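Local structure of adenosine monophosphate-protein transferase FICD homolog (Caenorhabditis elegans, 5JJ6) at residues F301-T310 against Y332-I341. The protein belongs to the Fic/Doc (Fido) family and carries a largely helical Fic domain. Numbering follows the deposited sequence.
Sequences FPPVILPVET and YVAKHSEASI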
ATOM      1  N   PHE B 301     -11.055  27.952  -7.408  1.00 54.03           N
ATOM      2  CA  PHE B 301      -9.621  28.231  -7.319  1.00 54.44           C
ATOM      3  C   PHE B 301      -8.803  27.169  -8.026  1.00 56.14           C
ATOM      4  O   PHE B 301      -9.210  26.007  -8.094  1.00 57.14           O
ATOM      5  CB  PHE B 301      -9.163  28.332  -5.859  1.00 55.17           C
ATOM      6  CG  PHE B 301      -9.571  29.604  -5.182  1.00 57.88           C
ATOM      7  CD1 PHE B 301     -10.814  29.717  -4.584  1.00 55.13           C
ATOM      8  CD2 PHE B 301      -8.711  30.690  -5.150  1.00 56.40           C
ATOM      9  CE1 PHE B 301     -11.189  30.886  -3.966  1.00 65.19           C
ATOM     10  CE2 PHE B 301      -9.080  31.866  -4.531  1.00 56.98           C
ATOM     11  CZ  PHE B 301     -10.318  31.969  -3.939  1.00 64.82           C
ATOM     12  N   PRO B 302      -7.633  27.560  -8.551  1.00 54.39           N
ATOM     13  CA  PRO B 302      -6.684  26.558  -9.026  1.00 49.75           C
ATOM     14  C   PRO B 302      -6.157  25.793  -7.828  1.00 52.60           C
ATOM     15  O   PRO B 302      -6.373  26.245  -6.714  1.00 56.14           O
ATOM     16  CB  PRO B 302      -5.586  27.397  -9.676  1.00 53.56           C
ATOM     17  CG  PRO B 302      -5.650  28.702  -8.968  1.00 53.84           C
ATOM     18  CD  PRO B 302      -7.105  28.928  -8.688  1.00 57.89           C
ATOM     19  N   PRO B 303      -5.447  24.679  -8.038  1.00 56.81           N
ATOM     20  CA  PRO B 303      -4.888  23.973  -6.877  1.00 58.06           C
ATOM     21  C   PRO B 303      -4.047  24.886  -5.977  1.00 51.23           C
ATOM     22  O   PRO B 303      -3.310  25.749  -6.463  1.00 53.28           O
ATOM     23  CB  PRO B 303      -4.047  22.871  -7.521  1.00 51.28           C
ATOM     24  CG  PRO B 303      -4.785  22.573  -8.763  1.00 47.94           C
ATOM     25  CD  PRO B 303      -5.284  23.899  -9.273  1.00 48.41           C
ATOM     26  N   VAL B 304      -4.211  24.734  -4.670  1.00 45.76           N
ATOM     27  CA  VAL B 304      -3.478  25.578  -3.743  1.00 50.27           C
ATOM     28  C   VAL B 304      -2.238  24.872  -3.226  1.00 45.60           C
ATOM     29  O   VAL B 304      -2.309  23.885  -2.485  1.00 40.37           O
ATOM     30  CB  VAL B 304      -4.334  26.001  -2.544  1.00 45.67           C
ATOM     31  CG1 VAL B 304      -3.473  26.754  -1.541  1.00 41.05           C
ATOM     32  CG2 VAL B 304      -5.486  26.862  -3.011  1.00 48.29           C
ATOM     33  N   ILE B 305      -1.091  25.425  -3.582  1.00 42.16           N
ATOM     34  CA  ILE B 305       0.152  24.813  -3.197  1.00 40.24           C
ATOM     35  C   ILE B 305       0.756  25.566  -2.026  1.00 38.72           C
ATOM     36  O   ILE B 305       1.126  26.730  -2.145  1.00 41.74           O
ATOM     37  CB  ILE B 305       1.123  24.758  -4.389  1.00 36.55           C
ATOM     38  CG1 ILE B 305       0.572  23.808  -5.450  1.00 34.98           C
ATOM     39  CG2 ILE B 305       2.508  24.298  -3.950  1.00 38.33           C
ATOM     40  CD1 ILE B 305       1.442  23.718  -6.674  1.00 39.81           C
ATOM     41  N   LEU B 306       0.814  24.890  -0.882  1.00 37.64           N
ATOM     42  CA  LEU B 306       1.512  25.408   0.291  1.00 39.44           C
ATOM     43  C   LEU B 306       2.959  24.951   0.209  1.00 36.83           C
ATOM     44  O   LEU B 306       3.261  23.783   0.487  1.00 35.97           O
ATOM     45  CB  LEU B 306       0.857  24.917   1.593  1.00 35.55           C
ATOM     46  CG  LEU B 306      -0.665  24.912   1.610  1.00 29.80           C
ATOM     47  CD1 LEU B 306      -1.210  24.250   2.876  1.00 27.23           C
ATOM     48  CD2 LEU B 306      -1.156  26.336   1.479  1.00 33.27           C
ATOM     49  N   PRO B 307       3.853  25.857  -0.206  1.00 35.52           N
ATOM     50  CA  PRO B 307       5.219  25.434  -0.532  1.00 39.29           C
ATOM     51  C   PRO B 307       6.032  25.032   0.693  1.00 37.49           C
ATOM     52  O   PRO B 307       5.821  25.564   1.784  1.00 32.27           O
ATOM     53  CB  PRO B 307       5.807  26.665  -1.230  1.00 36.24           C
ATOM     54  CG  PRO B 307       5.026  27.796  -0.738  1.00 36.64           C
ATOM     55  CD  PRO B 307       3.641  27.288  -0.458  1.00 36.21           C
ATOM     56  N   VAL B 308       6.943  24.079   0.491  1.00 39.05           N
ATOM     57  CA  VAL B 308       7.720  23.482   1.572  1.00 34.96           C
ATOM     58  C   VAL B 308       8.724  24.493   2.095  1.00 33.73           C
ATOM     59  O   VAL B 308       9.115  24.435   3.251  1.00 34.91           O
ATOM     60  CB  VAL B 308       8.424  22.189   1.110  1.00 40.17           C
ATOM     61  CG1 VAL B 308       9.416  22.478  -0.026  1.00 34.75           C
ATOM     62  CG2 VAL B 308       9.098  21.481   2.287  1.00 38.42           C
ATOM     63  N   GLU B 309       9.117  25.432   1.237  1.00 35.12           N
ATOM     64  CA  GLU B 309       9.969  26.552   1.632  1.00 31.54           C
ATOM     65  C   GLU B 309       9.324  27.378   2.746  1.00 36.43           C
ATOM     66  O   GLU B 309       9.998  28.126   3.450  1.00 41.75           O
ATOM     67  CB  GLU B 309      10.252  27.471   0.443  1.00 34.36           C
ATOM     68  CG  GLU B 309      11.191  26.913  -0.606  1.00 48.96           C
ATOM     69  CD  GLU B 309      10.477  26.158  -1.731  1.00 58.40           C
ATOM     70  OE1 GLU B 309       9.218  26.213  -1.812  1.00 48.70           O
ATOM     71  OE2 GLU B 309      11.192  25.517  -2.544  1.00 64.04           O
ATOM     72  N   THR B 310       8.004  27.304   2.862  1.00 33.47           N
ATOM     73  CA  THR B 310       7.313  28.080   3.878  1.00 35.90           C
ATOM     74  C   THR B 310       6.831  27.195   5.045  1.00 36.30           C
ATOM     75  O   THR B 310       5.992  27.621   5.861  1.00 29.64           O
ATOM     76  CB  THR B 310       6.128  28.849   3.264  1.00 36.91           C
ATOM     77  OG1 THR B 310       5.076  27.940   2.914  1.00 40.78           O
ATOM     78  CG2 THR B 310       6.584  29.591   2.027  1.00 29.66           C
ATOM     79  N   TYR B 332      -2.372  32.965   5.716  1.00 43.78           N
ATOM     80  CA  TYR B 332      -1.374  32.121   5.049  1.00 40.40           C
ATOM     81  C   TYR B 332      -1.930  31.463   3.791  1.00 38.10           C
ATOM     82  O   TYR B 332      -1.375  31.639   2.684  1.00 42.00           O
ATOM     83  CB  TYR B 332      -0.849  31.068   6.031  1.00 35.03           C
ATOM     84  CG  TYR B 332       0.120  30.066   5.449  1.00 38.56           C
ATOM     85  CD1 TYR B 332       1.444  30.397   5.221  1.00 40.11           C
ATOM     86  CD2 TYR B 332      -0.284  28.770   5.168  1.00 39.08           C
ATOM     87  CE1 TYR B 332       2.330  29.481   4.695  1.00 38.01           C
ATOM     88  CE2 TYR B 332       0.588  27.848   4.650  1.00 37.07           C
ATOM     89  CZ  TYR B 332       1.896  28.204   4.407  1.00 40.59           C
ATOM     90  OH  TYR B 332       2.775  27.269   3.884  1.00 39.21           O
ATOM     91  N   VAL B 333      -3.024  30.719   3.938  1.00 35.39           N
ATOM     92  CA  VAL B 333      -3.585  30.048   2.770  1.00 41.52           C
ATOM     93  C   VAL B 333      -4.067  31.089   1.741  1.00 46.46           C
ATOM     94  O   VAL B 333      -3.978  30.840   0.529  1.00 49.20           O
ATOM     95  CB  VAL B 333      -4.713  29.026   3.122  1.00 31.61           C
ATOM     96  CG1 VAL B 333      -4.712  28.687   4.592  1.00 37.46           C
ATOM     97  CG2 VAL B 333      -6.049  29.485   2.659  1.00 33.15           C
ATOM     98  N   ALA B 334      -4.545  32.248   2.202  1.00 43.64           N
ATOM     99  CA  ALA B 334      -4.909  33.319   1.278  1.00 39.81           C
ATOM    100  C   ALA B 334      -3.693  33.776   0.475  1.00 41.68           C
ATOM    101  O   ALA B 334      -3.743  33.884  -0.750  1.00 51.76           O
ATOM    102  CB  ALA B 334      -5.504  34.481   2.017  1.00 44.33           C
ATOM    103  N   LYS B 335      -2.600  34.050   1.170  1.00 41.92           N
ATOM    104  CA  LYS B 335      -1.365  34.466   0.510  1.00 42.85           C
ATOM    105  C   LYS B 335      -0.962  33.493  -0.581  1.00 47.02           C
ATOM    106  O   LYS B 335      -0.581  33.902  -1.693  1.00 47.77           O
ATOM    107  CB  LYS B 335      -0.219  34.598   1.514  1.00 39.79           C
ATOM    108  CG  LYS B 335       1.129  34.799   0.875  1.00 35.28           C
ATOM    109  CD  LYS B 335       2.242  34.965   1.894  1.00 29.12           C
ATOM    110  CE  LYS B 335       3.535  35.290   1.185  1.00 29.48           C
ATOM    111  NZ  LYS B 335       4.555  35.892   2.067  1.00 41.72           N
ATOM    112  N   HIS B 336      -1.065  32.199  -0.283  1.00 49.78           N
ATOM    113  CA  HIS B 336      -0.516  31.222  -1.223  1.00 46.29           C
ATOM    114  C   HIS B 336      -1.466  30.804  -2.338  1.00 50.06           C
ATOM    115  O   HIS B 336      -1.008  30.428  -3.417  1.00 58.40           O
ATOM    116  CB  HIS B 336      -0.028  29.993  -0.476  1.00 38.98           C
ATOM    117  CG  HIS B 336       1.247  30.233   0.254  1.00 37.27           C
ATOM    118  ND1 HIS B 336       2.318  30.872  -0.328  1.00 35.62           N
ATOM    119  CD2 HIS B 336       1.619  29.954   1.524  1.00 40.28           C
ATOM    120  CE1 HIS B 336       3.305  30.959   0.544  1.00 37.03           C
ATOM    121  NE2 HIS B 336       2.905  30.413   1.678  1.00 42.83           N
ATOM    122  N   SER B 337      -2.772  30.882  -2.121  1.00 46.53           N
ATOM    123  CA  SER B 337      -3.662  30.708  -3.257  1.00 49.30           C
ATOM    124  C   SER B 337      -3.519  31.933  -4.165  1.00 54.78           C
ATOM    125  O   SER B 337      -3.637  31.826  -5.393  1.00 57.97           O
ATOM    126  CB  SER B 337      -5.106  30.488  -2.827  1.00 46.97           C
ATOM    127  OG  SER B 337      -5.491  31.425  -1.855  1.00 53.53           O
ATOM    128  N   GLU B 338      -3.247  33.096  -3.574  1.00 53.27           N
ATOM    129  CA  GLU B 338      -2.976  34.261  -4.407  1.00 55.41           C
ATOM    130  C   GLU B 338      -1.696  34.005  -5.228  1.00 58.17           C
ATOM    131  O   GLU B 338      -1.655  34.317  -6.409  1.00 61.02           O
ATOM    132  CB  GLU B 338      -2.870  35.549  -3.570  1.00 53.41           C
ATOM    133  CG  GLU B 338      -2.262  36.741  -4.327  1.00 63.56           C
ATOM    134  CD  GLU B 338      -2.785  38.113  -3.873  1.00 81.18           C
ATOM    135  OE1 GLU B 338      -2.253  39.140  -4.352  1.00 81.54           O
ATOM    136  OE2 GLU B 338      -3.718  38.176  -3.040  1.00 89.91           O
ATOM    137  N   ALA B 339      -0.657  33.436  -4.618  1.00 54.91           N
ATOM    138  CA  ALA B 339       0.568  33.139  -5.368  1.00 53.58           C
ATOM    139  C   ALA B 339       0.359  32.063  -6.450  1.00 63.08           C
ATOM    140  O   ALA B 339       1.055  32.057  -7.466  1.00 58.78           O
ATOM    141  CB  ALA B 339       1.683  32.718  -4.423  1.00 46.83           C
ATOM    142  N   SER B 340      -0.562  31.131  -6.205  1.00 60.19           N
ATOM    143  CA  SER B 340      -0.941  30.113  -7.188  1.00 55.66           C
ATOM    144  C   SER B 340      -1.600  30.745  -8.412  1.00 63.86           C
ATOM    145  O   SER B 340      -1.143  30.579  -9.564  1.00 71.45           O
ATOM    146  CB  SER B 340      -1.879  29.087  -6.555  1.00 53.62           C
ATOM    147  OG  SER B 340      -1.296  28.523  -5.391  1.00 52.88           O
ATOM    148  N   ILE B 341      -2.696  31.455  -8.160  1.00 61.96           N
ATOM    149  CA  ILE B 341      -3.380  32.160  -9.228  1.00 61.72           C
ATOM    150  C   ILE B 341      -2.377  33.021  -9.976  1.00 68.39           C
ATOM    151  O   ILE B 341      -2.380  33.070 -11.194  1.00 72.08           O
ATOM    152  CB  ILE B 341      -4.516  33.032  -8.690  1.00 60.45           C
ATOM    153  CG1 ILE B 341      -5.575  32.152  -8.034  1.00 64.18           C
ATOM    154  CG2 ILE B 341      -5.156  33.815  -9.804  1.00 68.55           C
ATOM    155  CD1 ILE B 341      -6.700  32.918  -7.391  1.00 57.77           C
TER
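F301 and P302 both close on I341, opening a worked example of how an extended, proline-rich loop can be laid along a helix by apolar packing and fastened at its far end by a short chain of hydrogen bonds through two hydroxyls. The loop leaves helix 284-297, at whose start the HPFTDGNGR signature of Fic proteins ends, and lies on helix 327-346, a buried contact within the helical Fic fold. The F301 ring meets the I341 tip obliquely, CD2 to CD1 at 3.7 Å, while the P302 ring lies across the same side chain, its CG 3.6 Å from I341 CG1. CG1 of I341 stands anti to its carbonyl carbon (chi1 -63°), which carries the chain toward both partners; L116 and F120 of helix 89-120 continue the packing round I341, and R117 touches F301. P303 then passes S340, whose hydroxyl turns back to H336 O. The backbone comes nearest the helix at V304, opposite S337, with V304 CG2 3.7 Å from S337 CB and M296 of helix 284-297 against both residues. I305 brings its carbonyl oxygen near H336 CB. L306 follows with CD2 at 3.9 Å from Y332 CE2. P307 sets CD almost exactly over the centre of the H336 imidazole, a CH-pi contact of 3.7 Å to the ring centroid, only 2° off the normal. T310 OG1, at the edge of the Y332 ring and in its plane, accepts from Y332 OH at 2.6 Å. Its rotation (chi1 71°) turns OG1 back toward P307 O, to which it donates a hydrogen bond while still meeting Y332 OH; T310 N shares that acceptor. The chemistry thus implies a directional chain, tyrosine to threonine to carbonyl, that orients the Y332 hydroxyl, whereas apolar packing and the CH-pi contact join the rest of the loop to helix 327-346.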